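Local coordinates for putative solute-binding component of ABC transporter (Clostridium phytofermentans, PDB 4YS6), which probably serves as the sugar-binding component of an ABC transporter and holds beta-D-glucopyranose in the cleft between its two lobes, at residues L158-I169 / Y193-S203; I229-L239 / A256-P266. All blocks are in the same frame, centred on the assembly; numbering follows the deposited sequence.

Interaction 1. Residues L158-I169 / Y193-S203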
loop_
_atom_site.group_PDB
_atom_site.type_symbol
_atom_site.label_atom_id
_atom_site.label_comp_id
_atom_site.label_asym_id
_atom_site.label_seq_id
_atom_site.Cartn_x
_atom_site.Cartn_y
_atom_site.Cartn_z
ATOM N N LEU A 158 4.955 -22.864 -11.238
ATOM C CA LEU A 158 6.074 -22.442 -12.079
ATOM C C LEU A 158 7.328 -23.263 -11.867
ATOM O O LEU A 158 8.133 -23.355 -12.777
ATOM C CB LEU A 158 6.378 -20.980 -11.847
ATOM C CG LEU A 158 5.255 -20.010 -12.219
ATOM C CD1 LEU A 158 5.720 -18.587 -12.076
ATOM C CD2 LEU A 158 4.705 -20.216 -13.618
ATOM N N GLU A 159 7.505 -23.880 -10.703
ATOM C CA GLU A 159 8.720 -24.671 -10.485
ATOM C C GLU A 159 8.770 -25.897 -11.371
ATOM O O GLU A 159 9.846 -26.474 -11.582
ATOM C CB GLU A 159 8.837 -25.110 -9.021
ATOM C CG GLU A 159 9.246 -23.979 -8.090
ATOM C CD GLU A 159 9.834 -24.470 -6.775
ATOM O OE1 GLU A 159 9.707 -25.677 -6.470
ATOM O OE2 GLU A 159 10.429 -23.645 -6.051
ATOM N N THR A 160 7.612 -26.306 -11.880
ATOM C CA THR A 160 7.513 -27.545 -12.631
ATOM C C THR A 160 6.806 -27.460 -13.979
ATOM O O THR A 160 6.832 -28.422 -14.739
ATOM C CB THR A 160 6.793 -28.605 -11.775
ATOM O OG1 THR A 160 5.453 -28.179 -11.503
ATOM C CG2 THR A 160 7.545 -28.796 -10.450
ATOM N N ALA A 161 6.197 -26.325 -14.301
ATOM C CA ALA A 161 5.380 -26.253 -15.513
ATOM C C ALA A 161 6.157 -25.618 -16.653
ATOM O O ALA A 161 7.006 -24.759 -16.438
ATOM C CB ALA A 161 4.093 -25.480 -15.243
ATOM N N LYS A 162 5.873 -26.072 -17.867
ATOM C CA LYS A 162 6.474 -25.499 -19.063
ATOM C C LYS A 162 5.806 -24.169 -19.393
ATOM O O LYS A 162 6.447 -23.248 -19.901
ATOM C CB LYS A 162 6.340 -26.472 -20.243
ATOM C CG LYS A 162 6.923 -25.975 -21.563
ATOM C CD LYS A 162 7.965 -26.952 -22.114
ATOM C CE LYS A 162 8.468 -26.541 -23.497
ATOM N NZ LYS A 162 9.901 -26.910 -23.708
ATOM N N GLY A 163 4.517 -24.076 -19.093
ATOM C CA GLY A 163 3.716 -22.957 -19.553
ATOM C C GLY A 163 3.647 -23.013 -21.073
ATOM O O GLY A 163 3.774 -24.082 -21.658
ATOM N N PRO A 164 3.492 -21.861 -21.729
ATOM C CA PRO A 164 3.459 -20.540 -21.118
ATOM C C PRO A 164 2.149 -20.235 -20.415
ATOM O O PRO A 164 1.102 -20.830 -20.702
ATOM C CB PRO A 164 3.655 -19.605 -22.312
ATOM C CG PRO A 164 3.049 -20.335 -23.442
ATOM C CD PRO A 164 3.368 -21.789 -23.197
ATOM N N PHE A 165 2.240 -19.298 -19.486
ATOM C CA PHE A 165 1.089 -18.707 -18.820
ATOM C C PHE A 165 1.078 -17.213 -19.098
ATOM O O PHE A 165 2.127 -16.576 -19.102
ATOM C CB PHE A 165 1.126 -18.912 -17.319
ATOM C CG PHE A 165 1.174 -20.339 -16.893
ATOM C CD1 PHE A 165 0.005 -21.053 -16.745
ATOM C CD2 PHE A 165 2.377 -20.952 -16.603
ATOM C CE1 PHE A 165 0.029 -22.356 -16.340
ATOM C CE2 PHE A 165 2.406 -22.269 -16.177
ATOM C CZ PHE A 165 1.225 -22.970 -16.054
ATOM N N ASN A 166 -0.110 -16.651 -19.259
ATOM C CA ASN A 166 -0.253 -15.229 -19.569
ATOM C C ASN A 166 -0.448 -14.429 -18.294
ATOM O O ASN A 166 -1.326 -14.720 -17.498
ATOM C CB ASN A 166 -1.413 -15.011 -20.523
ATOM C CG ASN A 166 -1.138 -15.583 -21.895
ATOM O OD1 ASN A 166 -1.874 -16.442 -22.388
ATOM N ND2 ASN A 166 -0.054 -15.137 -22.506
ATOM N N LEU A 167 0.373 -13.393 -18.141
ATOM C CA LEU A 167 0.404 -12.541 -16.962
ATOM C C LEU A 167 0.194 -11.089 -17.347
ATOM O O LEU A 167 0.707 -10.668 -18.374
ATOM C CB LEU A 167 1.764 -12.678 -16.278
ATOM C CG LEU A 167 2.069 -11.753 -15.088
ATOM C CD1 LEU A 167 1.285 -12.178 -13.898
ATOM C CD2 LEU A 167 3.552 -11.734 -14.762
ATOM N N GLU A 168 -0.556 -10.336 -16.555
ATOM C CA GLU A 168 -0.484 -8.869 -16.630
ATOM C C GLU A 168 -0.208 -8.315 -15.239
ATOM O O GLU A 168 -0.430 -8.987 -14.243
ATOM C CB GLU A 168 -1.758 -8.270 -17.230
ATOM C CG GLU A 168 -2.050 -8.741 -18.687
ATOM C CD GLU A 168 -1.082 -8.179 -19.729
ATOM O OE1 GLU A 168 -0.446 -7.137 -19.467
ATOM O OE2 GLU A 168 -0.973 -8.769 -20.826
ATOM N N ILE A 169 0.278 -7.077 -15.179
ATOM C CA ILE A 169 0.825 -6.517 -13.949
ATOM C C ILE A 169 0.301 -5.106 -13.732
ATOM O O ILE A 169 0.313 -4.307 -14.661
ATOM C CB ILE A 169 2.355 -6.456 -14.009
ATOM C CG1 ILE A 169 2.977 -7.836 -14.240
ATOM C CG2 ILE A 169 2.921 -5.854 -12.733
ATOM C CD1 ILE A 169 4.391 -7.745 -14.797
ATOM N N TYR A 193 10.958 -16.207 -14.386
ATOM C CA TYR A 193 10.032 -16.964 -15.216
ATOM C C TYR A 193 9.538 -16.162 -16.409
ATOM O O TYR A 193 9.159 -16.730 -17.413
ATOM C CB TYR A 193 8.856 -17.432 -14.372
ATOM C CG TYR A 193 9.333 -18.339 -13.294
ATOM C CD1 TYR A 193 9.593 -19.666 -13.552
ATOM C CD2 TYR A 193 9.562 -17.851 -12.010
ATOM C CE1 TYR A 193 10.078 -20.500 -12.549
ATOM C CE2 TYR A 193 10.042 -18.665 -11.018
ATOM C CZ TYR A 193 10.280 -19.994 -11.290
ATOM O OH TYR A 193 10.761 -20.813 -10.295
ATOM N N VAL A 194 9.497 -14.843 -16.280
ATOM C CA VAL A 194 9.228 -14.015 -17.444
ATOM C C VAL A 194 10.438 -14.114 -18.368
ATOM O O VAL A 194 10.294 -14.326 -19.570
ATOM C CB VAL A 194 8.962 -12.557 -17.071
ATOM C CG1 VAL A 194 8.669 -11.762 -18.323
ATOM C CG2 VAL A 194 7.806 -12.461 -16.102
ATOM N N ASP A 195 11.635 -13.985 -17.799
ATOM C CA ASP A 195 12.871 -14.108 -18.589
ATOM C C ASP A 195 12.990 -15.473 -19.273
ATOM O O ASP A 195 13.537 -15.591 -20.374
ATOM C CB ASP A 195 14.106 -13.889 -17.706
ATOM C CG ASP A 195 14.169 -12.490 -17.100
ATOM O OD1 ASP A 195 13.495 -11.576 -17.623
ATOM O OD2 ASP A 195 14.925 -12.301 -16.108
ATOM N N GLY A 196 12.513 -16.510 -18.600
ATOM C CA GLY A 196 12.564 -17.856 -19.134
ATOM C C GLY A 196 11.449 -18.204 -20.104
ATOM O O GLY A 196 11.416 -19.318 -20.623
ATOM N N GLY A 197 10.542 -17.269 -20.352
ATOM C CA GLY A 197 9.464 -17.495 -21.302
ATOM C C GLY A 197 8.335 -18.357 -20.758
ATOM O O GLY A 197 7.447 -18.769 -21.495
ATOM N N VAL A 198 8.357 -18.626 -19.459
ATOM C CA VAL A 198 7.322 -19.438 -18.835
ATOM C C VAL A 198 6.096 -18.558 -18.575
ATOM O O VAL A 198 4.959 -19.017 -18.676
ATOM C CB VAL A 198 7.808 -20.057 -17.521
ATOM C CG1 VAL A 198 6.698 -20.797 -16.844
ATOM C CG2 VAL A 198 9.003 -20.979 -17.764
ATOM N N LEU A 199 6.353 -17.309 -18.194
ATOM C CA LEU A 199 5.335 -16.256 -18.099
ATOM C C LEU A 199 5.467 -15.304 -19.279
ATOM O O LEU A 199 6.566 -14.839 -19.603
ATOM C CB LEU A 199 5.480 -15.465 -16.812
ATOM C CG LEU A 199 5.327 -16.287 -15.552
ATOM C CD1 LEU A 199 5.682 -15.407 -14.357
ATOM C CD2 LEU A 199 3.908 -16.795 -15.432
ATOM N N VAL A 200 4.338 -15.040 -19.919
ATOM C CA VAL A 200 4.267 -14.162 -21.074
ATOM C C VAL A 200 3.356 -13.009 -20.750
ATOM O O VAL A 200 2.207 -13.210 -20.362
ATOM C CB VAL A 200 3.727 -14.888 -22.289
ATOM C CG1 VAL A 200 3.397 -13.899 -23.410
ATOM C CG2 VAL A 200 4.734 -15.932 -22.754
ATOM N N VAL A 201 3.850 -11.795 -20.927
ATOM C CA VAL A 201 3.014 -10.621 -20.686
ATOM C C VAL A 201 2.586 -10.115 -22.052
ATOM O O VAL A 201 3.376 -9.475 -22.758
ATOM C CB VAL A 201 3.764 -9.549 -19.876
ATOM C CG1 VAL A 201 2.894 -8.326 -19.676
ATOM C CG2 VAL A 201 4.183 -10.103 -18.519
ATOM N N LYS A 202 1.357 -10.434 -22.468
ATOM C CA LYS A 202 0.964 -10.179 -23.852
ATOM C C LYS A 202 0.981 -8.689 -24.218
ATOM O O LYS A 202 1.297 -8.334 -25.353
ATOM C CB LYS A 202 -0.433 -10.745 -24.161
ATOM C CG LYS A 202 -0.507 -12.258 -24.202
ATOM C CD LYS A 202 -1.036 -12.779 -25.545
ATOM C CE LYS A 202 -2.386 -12.174 -25.914
ATOM N NZ LYS A 202 -2.955 -12.616 -27.233
ATOM N N SER A 203 0.635 -7.828 -23.265
ATOM C CA SER A 203 0.671 -6.371 -23.479
ATOM C C SER A 203 2.088 -5.821 -23.637
ATOM O O SER A 203 2.281 -4.680 -24.112
ATOM C CB SER A 203 -0.006 -5.647 -22.322
ATOM O OG SER A 203 0.804 -5.677 -21.166
#
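Glu-168, its CG anti to the carbonyl carbon (chi1 -61°), bends once, at chi2 (-70°), which carries the carboxylate to Ser-203, while Leu-158, with its CG likewise anti to the carbonyl carbon (chi1 -63°), crosses the Tyr-193 ring obliquely. The segments carry the two parallel strands of a right-handed beta-alpha-beta unit in the Rossmann-like sheet of one lobe of a periplasmic binding protein: strand 165-170, then helix 177-195, then edge strand 199-200. Phe-165 uses both its N and its O, donating to Val-198 O (2.9 Å) and accepting from Val-200 N (2.8 Å) either side of Leu-199; Val-200 O in turn accepts from Leu-167 N (2.9 Å), which is the parallel pattern. Before the edge strand, Gly-197 ends the helix in a Schellman motif, its positive phi being easily adopted without a side chain. Leu-158 CB lies over one face of the Tyr-193 ring, a CH-pi contact 3.9 Å from the centroid, with Leu-158 CD1 near CG and CD2 of that ring. The branched end of Leu-158 continues inward, CD2 meeting Val-198 CG1 and CD1 meeting Leu-199 CD1. Branched aliphatic residues suit this layer between sheet and helix, where Leu-190 adds to the packing. On the other side of the sheet, Pro-164 CB rests on Val-200 CG2. At the far end a carboxylate suits the turn because it offers two acceptors side by side: Ser-203 N donates to Glu-168 OE2 (3.1 Å), and Ser-203 OG to Glu-168 OE1 at 2.6 Å, both oxygens using their syn lone pairs.

Interaction 2. Residues I229-L239 / A256-P266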
loop_
_atom_site.group_PDB
_atom_site.type_symbol
_atom_site.label_atom_id
_atom_site.label_comp_id
_atom_site.label_asym_id
_atom_site.label_seq_id
_atom_site.Cartn_x
_atom_site.Cartn_y
_atom_site.Cartn_z
ATOM N N ILE A 229 -7.756 -6.204 -22.205
ATOM C CA ILE A 229 -8.684 -7.271 -22.595
ATOM C C ILE A 229 -9.043 -7.169 -24.076
ATOM O O ILE A 229 -8.946 -8.143 -24.829
ATOM C CB ILE A 229 -9.978 -7.238 -21.756
ATOM C CG1 ILE A 229 -9.659 -7.536 -20.289
ATOM C CG2 ILE A 229 -11.000 -8.248 -22.296
ATOM C CD1 ILE A 229 -10.781 -7.136 -19.325
ATOM N N ALA A 230 -9.437 -5.979 -24.503
ATOM C CA ALA A 230 -9.902 -5.759 -25.877
ATOM C C ALA A 230 -8.799 -6.003 -26.900
ATOM O O ALA A 230 -9.064 -6.482 -27.995
ATOM C CB ALA A 230 -10.450 -4.352 -26.022
ATOM N N SER A 231 -7.564 -5.672 -26.546
ATOM C CA SER A 231 -6.444 -5.765 -27.475
ATOM C C SER A 231 -5.823 -7.157 -27.530
ATOM O O SER A 231 -5.379 -7.579 -28.588
ATOM C CB SER A 231 -5.368 -4.750 -27.104
ATOM O OG SER A 231 -5.885 -3.429 -27.087
ATOM N N TYR A 232 -5.796 -7.868 -26.407
ATOM C CA TYR A 232 -4.996 -9.082 -26.307
ATOM C C TYR A 232 -5.719 -10.330 -25.807
ATOM O O TYR A 232 -5.193 -11.422 -25.961
ATOM C CB TYR A 232 -3.800 -8.814 -25.396
ATOM C CG TYR A 232 -2.952 -7.640 -25.821
ATOM C CD1 TYR A 232 -2.225 -7.666 -26.999
ATOM C CD2 TYR A 232 -2.898 -6.499 -25.046
ATOM C CE1 TYR A 232 -1.460 -6.579 -27.388
ATOM C CE2 TYR A 232 -2.142 -5.408 -25.421
ATOM C CZ TYR A 232 -1.426 -5.452 -26.591
ATOM O OH TYR A 232 -0.677 -4.357 -26.951
ATOM N N TYR A 233 -6.892 -10.188 -25.193
ATOM C CA TYR A 233 -7.579 -11.335 -24.587
ATOM C C TYR A 233 -9.053 -11.369 -25.004
ATOM O O TYR A 233 -9.929 -11.764 -24.239
ATOM C CB TYR A 233 -7.449 -11.289 -23.053
ATOM C CG TYR A 233 -6.011 -11.267 -22.553
ATOM C CD1 TYR A 233 -5.283 -12.442 -22.407
ATOM C CD2 TYR A 233 -5.373 -10.061 -22.238
ATOM C CE1 TYR A 233 -3.953 -12.420 -21.962
ATOM C CE2 TYR A 233 -4.055 -10.032 -21.793
ATOM C CZ TYR A 233 -3.346 -11.220 -21.654
ATOM O OH TYR A 233 -2.036 -11.194 -21.208
ATOM N N ALA A 234 -9.320 -10.932 -26.224
ATOM C CA ALA A 234 -10.687 -10.871 -26.744
ATOM C C ALA A 234 -10.933 -12.089 -27.603
ATOM O O ALA A 234 -12.074 -12.456 -27.875
ATOM C CB ALA A 234 -10.907 -9.603 -27.545
ATOM N N ASP A 235 -9.837 -12.682 -28.060
ATOM C CA ASP A 235 -9.870 -13.965 -28.728
ATOM C C ASP A 235 -9.906 -15.039 -27.647
ATOM O O ASP A 235 -10.277 -14.766 -26.502
ATOM C CB ASP A 235 -8.658 -14.130 -29.661
ATOM C CG ASP A 235 -7.317 -13.936 -28.946
ATOM O OD1 ASP A 235 -7.264 -13.994 -27.700
ATOM O OD2 ASP A 235 -6.304 -13.726 -29.645
ATOM N N GLY A 236 -9.508 -16.251 -27.998
ATOM C CA GLY A 236 -9.585 -17.356 -27.064
ATOM C C GLY A 236 -8.565 -17.306 -25.942
ATOM O O GLY A 236 -8.579 -18.178 -25.071
ATOM N N THR A 237 -7.696 -16.297 -25.938
ATOM C CA THR A 237 -6.553 -16.311 -25.028
ATOM C C THR A 237 -7.002 -16.245 -23.574
ATOM O O THR A 237 -7.773 -15.376 -23.171
ATOM C CB THR A 237 -5.579 -15.163 -25.315
ATOM O OG1 THR A 237 -5.153 -15.237 -26.682
ATOM C CG2 THR A 237 -4.344 -15.255 -24.416
ATOM N N LYS A 238 -6.511 -17.197 -22.793
ATOM C CA LYS A 238 -6.744 -17.206 -21.359
ATOM C C LYS A 238 -5.739 -16.281 -20.691
ATOM O O LYS A 238 -4.543 -16.320 -20.979
ATOM C CB LYS A 238 -6.630 -18.633 -20.792
ATOM C CG LYS A 238 -6.835 -18.732 -19.271
ATOM C CD LYS A 238 -6.947 -20.181 -18.799
ATOM C CE LYS A 238 -6.911 -20.302 -17.268
ATOM N NZ LYS A 238 -7.165 -19.018 -16.535
ATOM N N LEU A 239 -6.252 -15.427 -19.819
ATOM C CA LEU A 239 -5.430 -14.640 -18.935
ATOM C C LEU A 239 -5.264 -15.465 -17.680
ATOM O O LEU A 239 -6.250 -15.770 -17.015
ATOM C CB LEU A 239 -6.099 -13.296 -18.651
ATOM C CG LEU A 239 -5.420 -12.385 -17.662
ATOM C CD1 LEU A 239 -4.009 -12.124 -18.060
ATOM C CD2 LEU A 239 -6.194 -11.079 -17.591
ATOM N N ALA A 256 -13.152 -4.686 -14.681
ATOM C CA ALA A 256 -12.979 -4.828 -16.125
ATOM C C ALA A 256 -13.169 -6.256 -16.574
ATOM O O ALA A 256 -13.773 -6.492 -17.612
ATOM C CB ALA A 256 -11.611 -4.341 -16.546
ATOM N N LEU A 257 -12.627 -7.204 -15.817
ATOM C CA LEU A 257 -12.750 -8.607 -16.195
ATOM C C LEU A 257 -14.213 -9.006 -16.167
ATOM O O LEU A 257 -14.679 -9.701 -17.069
ATOM C CB LEU A 257 -11.926 -9.510 -15.270
ATOM C CG LEU A 257 -10.416 -9.383 -15.322
ATOM C CD1 LEU A 257 -9.830 -10.184 -14.125
ATOM C CD2 LEU A 257 -9.873 -9.909 -16.626
ATOM N N THR A 258 -14.954 -8.547 -15.159
ATOM C CA THR A 258 -16.385 -8.840 -15.080
ATOM C C THR A 258 -17.110 -8.305 -16.300
ATOM O O THR A 258 -17.957 -8.988 -16.896
ATOM C CB THR A 258 -16.990 -8.249 -13.790
ATOM O OG1 THR A 258 -16.464 -8.985 -12.683
ATOM C CG2 THR A 258 -18.495 -8.358 -13.765
ATOM N N ALA A 259 -16.769 -7.082 -16.679
ATOM C CA ALA A 259 -17.465 -6.401 -17.768
ATOM C C ALA A 259 -17.194 -7.037 -19.121
ATOM O O ALA A 259 -18.102 -7.170 -19.938
ATOM C CB ALA A 259 -17.070 -4.937 -17.801
ATOM N N SER A 260 -15.950 -7.415 -19.375
ATOM C CA SER A 260 -15.507 -7.629 -20.762
ATOM C C SER A 260 -14.767 -8.909 -21.075
ATOM O O SER A 260 -14.625 -9.254 -22.233
ATOM C CB SER A 260 -14.605 -6.474 -21.186
ATOM O OG SER A 260 -15.287 -5.245 -21.072
ATOM N N TYR A 261 -14.266 -9.607 -20.072
ATOM C CA TYR A 261 -13.449 -10.784 -20.339
ATOM C C TYR A 261 -14.309 -12.037 -20.313
ATOM O O TYR A 261 -15.102 -12.232 -19.389
ATOM C CB TYR A 261 -12.332 -10.866 -19.317
ATOM C CG TYR A 261 -11.484 -12.105 -19.355
ATOM C CD1 TYR A 261 -10.587 -12.340 -20.379
ATOM C CD2 TYR A 261 -11.560 -13.037 -18.327
ATOM C CE1 TYR A 261 -9.808 -13.475 -20.393
ATOM C CE2 TYR A 261 -10.783 -14.153 -18.328
ATOM C CZ TYR A 261 -9.909 -14.375 -19.348
ATOM O OH TYR A 261 -9.143 -15.512 -19.312
ATOM N N LYS A 262 -14.130 -12.897 -21.312
ATOM C CA LYS A 262 -14.983 -14.080 -21.445
ATOM C C LYS A 262 -14.277 -15.404 -21.163
ATOM O O LYS A 262 -14.875 -16.458 -21.326
ATOM C CB LYS A 262 -15.582 -14.131 -22.851
ATOM C CG LYS A 262 -14.550 -14.047 -23.942
ATOM C CD LYS A 262 -14.939 -14.847 -25.172
ATOM C CE LYS A 262 -13.897 -14.683 -26.267
ATOM N NZ LYS A 262 -12.522 -15.011 -25.792
ATOM N N GLY A 263 -13.024 -15.361 -20.729
ATOM C CA GLY A 263 -12.278 -16.584 -20.472
ATOM C C GLY A 263 -12.378 -17.091 -19.036
ATOM O O GLY A 263 -13.136 -16.553 -18.215
ATOM N N GLU A 264 -11.609 -18.132 -18.731
ATOM C CA GLU A 264 -11.529 -18.630 -17.355
ATOM C C GLU A 264 -10.858 -17.587 -16.484
ATOM O O GLU A 264 -9.867 -16.989 -16.891
ATOM C CB GLU A 264 -10.762 -19.948 -17.283
ATOM C CG GLU A 264 -11.530 -21.139 -17.837
ATOM C CD GLU A 264 -12.894 -21.334 -17.171
ATOM O OE1 GLU A 264 -13.019 -21.105 -15.947
ATOM O OE2 GLU A 264 -13.848 -21.710 -17.883
ATOM N N TRP A 265 -11.419 -17.380 -15.294
ATOM C CA TRP A 265 -10.975 -16.339 -14.369
ATOM C C TRP A 265 -9.503 -16.495 -13.958
ATOM O O TRP A 265 -9.079 -17.609 -13.577
ATOM C CB TRP A 265 -11.870 -16.363 -13.119
ATOM C CG TRP A 265 -11.824 -15.091 -12.355
ATOM C CD1 TRP A 265 -11.104 -14.835 -11.238
ATOM C CD2 TRP A 265 -12.525 -13.884 -12.669
ATOM N NE1 TRP A 265 -11.294 -13.539 -10.837
ATOM C CE2 TRP A 265 -12.184 -12.942 -11.691
ATOM C CE3 TRP A 265 -13.413 -13.513 -13.684
ATOM C CZ2 TRP A 265 -12.690 -11.652 -11.695
ATOM C CZ3 TRP A 265 -13.922 -12.237 -13.677
ATOM C CH2 TRP A 265 -13.562 -11.324 -12.690
ATOM N N PRO A 266 -8.715 -15.400 -14.019
ATOM C CA PRO A 266 -7.312 -15.449 -13.621
ATOM C C PRO A 266 -7.105 -15.411 -12.111
ATOM O O PRO A 266 -8.000 -15.009 -11.357
ATOM C CB PRO A 266 -6.717 -14.177 -14.255
ATOM C CG PRO A 266 -7.843 -13.251 -14.295
ATOM C CD PRO A 266 -9.079 -14.067 -14.536
HETATM O O HOH W 1 -12.492 -11.879 -23.555
#
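Ile-229 and Tyr-261 bring their CA atoms to 6.3 Å, in the last turn of helix 218-232 and at the C-terminal end of helix 247-260, and beyond them the two segments come close again at Lys-238 with Gly-263 and at Leu-239 with Pro-266, in the loops that lead to strands 241-244 and 267-268 of the parallel sheet. Ile-229 is long enough to bridge to the second helix: its CD1 lies 4.0 Å from Ala-256 CB, whose small size allows the close approach, and also touches Leu-257 CD2 and Tyr-261 CB. Tyr-261, with CG anti to its backbone N (chi1 173°), extends its ring between the loops. Leu-239 N donates to Tyr-261 OH (2.9 Å, 164° at the hydrogen), and the same hydroxyl donates to Glu-264 O at 2.9 Å. Gly-263 N sits over the centre of one ring face. Leu-239 CB packs against Tyr-261 CZ, while Leu-239 CG meets Pro-266 CB at 4.1 Å. A water links Tyr-233 O to Lys-262 N, and Lys-238 NZ makes a weak bond to Glu-264 O. A phenol suits this place because its carbons pack against Ile-229 and Leu-239 while its hydroxyl pairs with two backbone groups at once, accepting across the contact and donating within its own loop.

Overall arrangement
From the N terminus, interaction 1 comes first: residues 158-169 lead into strand 165-170, helix 177-195 follows, and residues 193-203 return beside the strand, closing a beta-alpha-beta loop. Only then does interaction 2 open, its segments 229-239 and 256-266 enclosing strand 241-244 and most of helix 247-260. The two loops therefore follow in series, neither nested nor crossed. Their centres lie about 17 Å apart within the same lobe, and Tyr-233 joins them, its OH 2.7 Å from Glu-168 OE2 in a probable hydrogen bond. Interaction 1 ties the edge strand to its neighbour; interaction 2 ties together the ends of helices 218-232 and 247-260 and the loops after them.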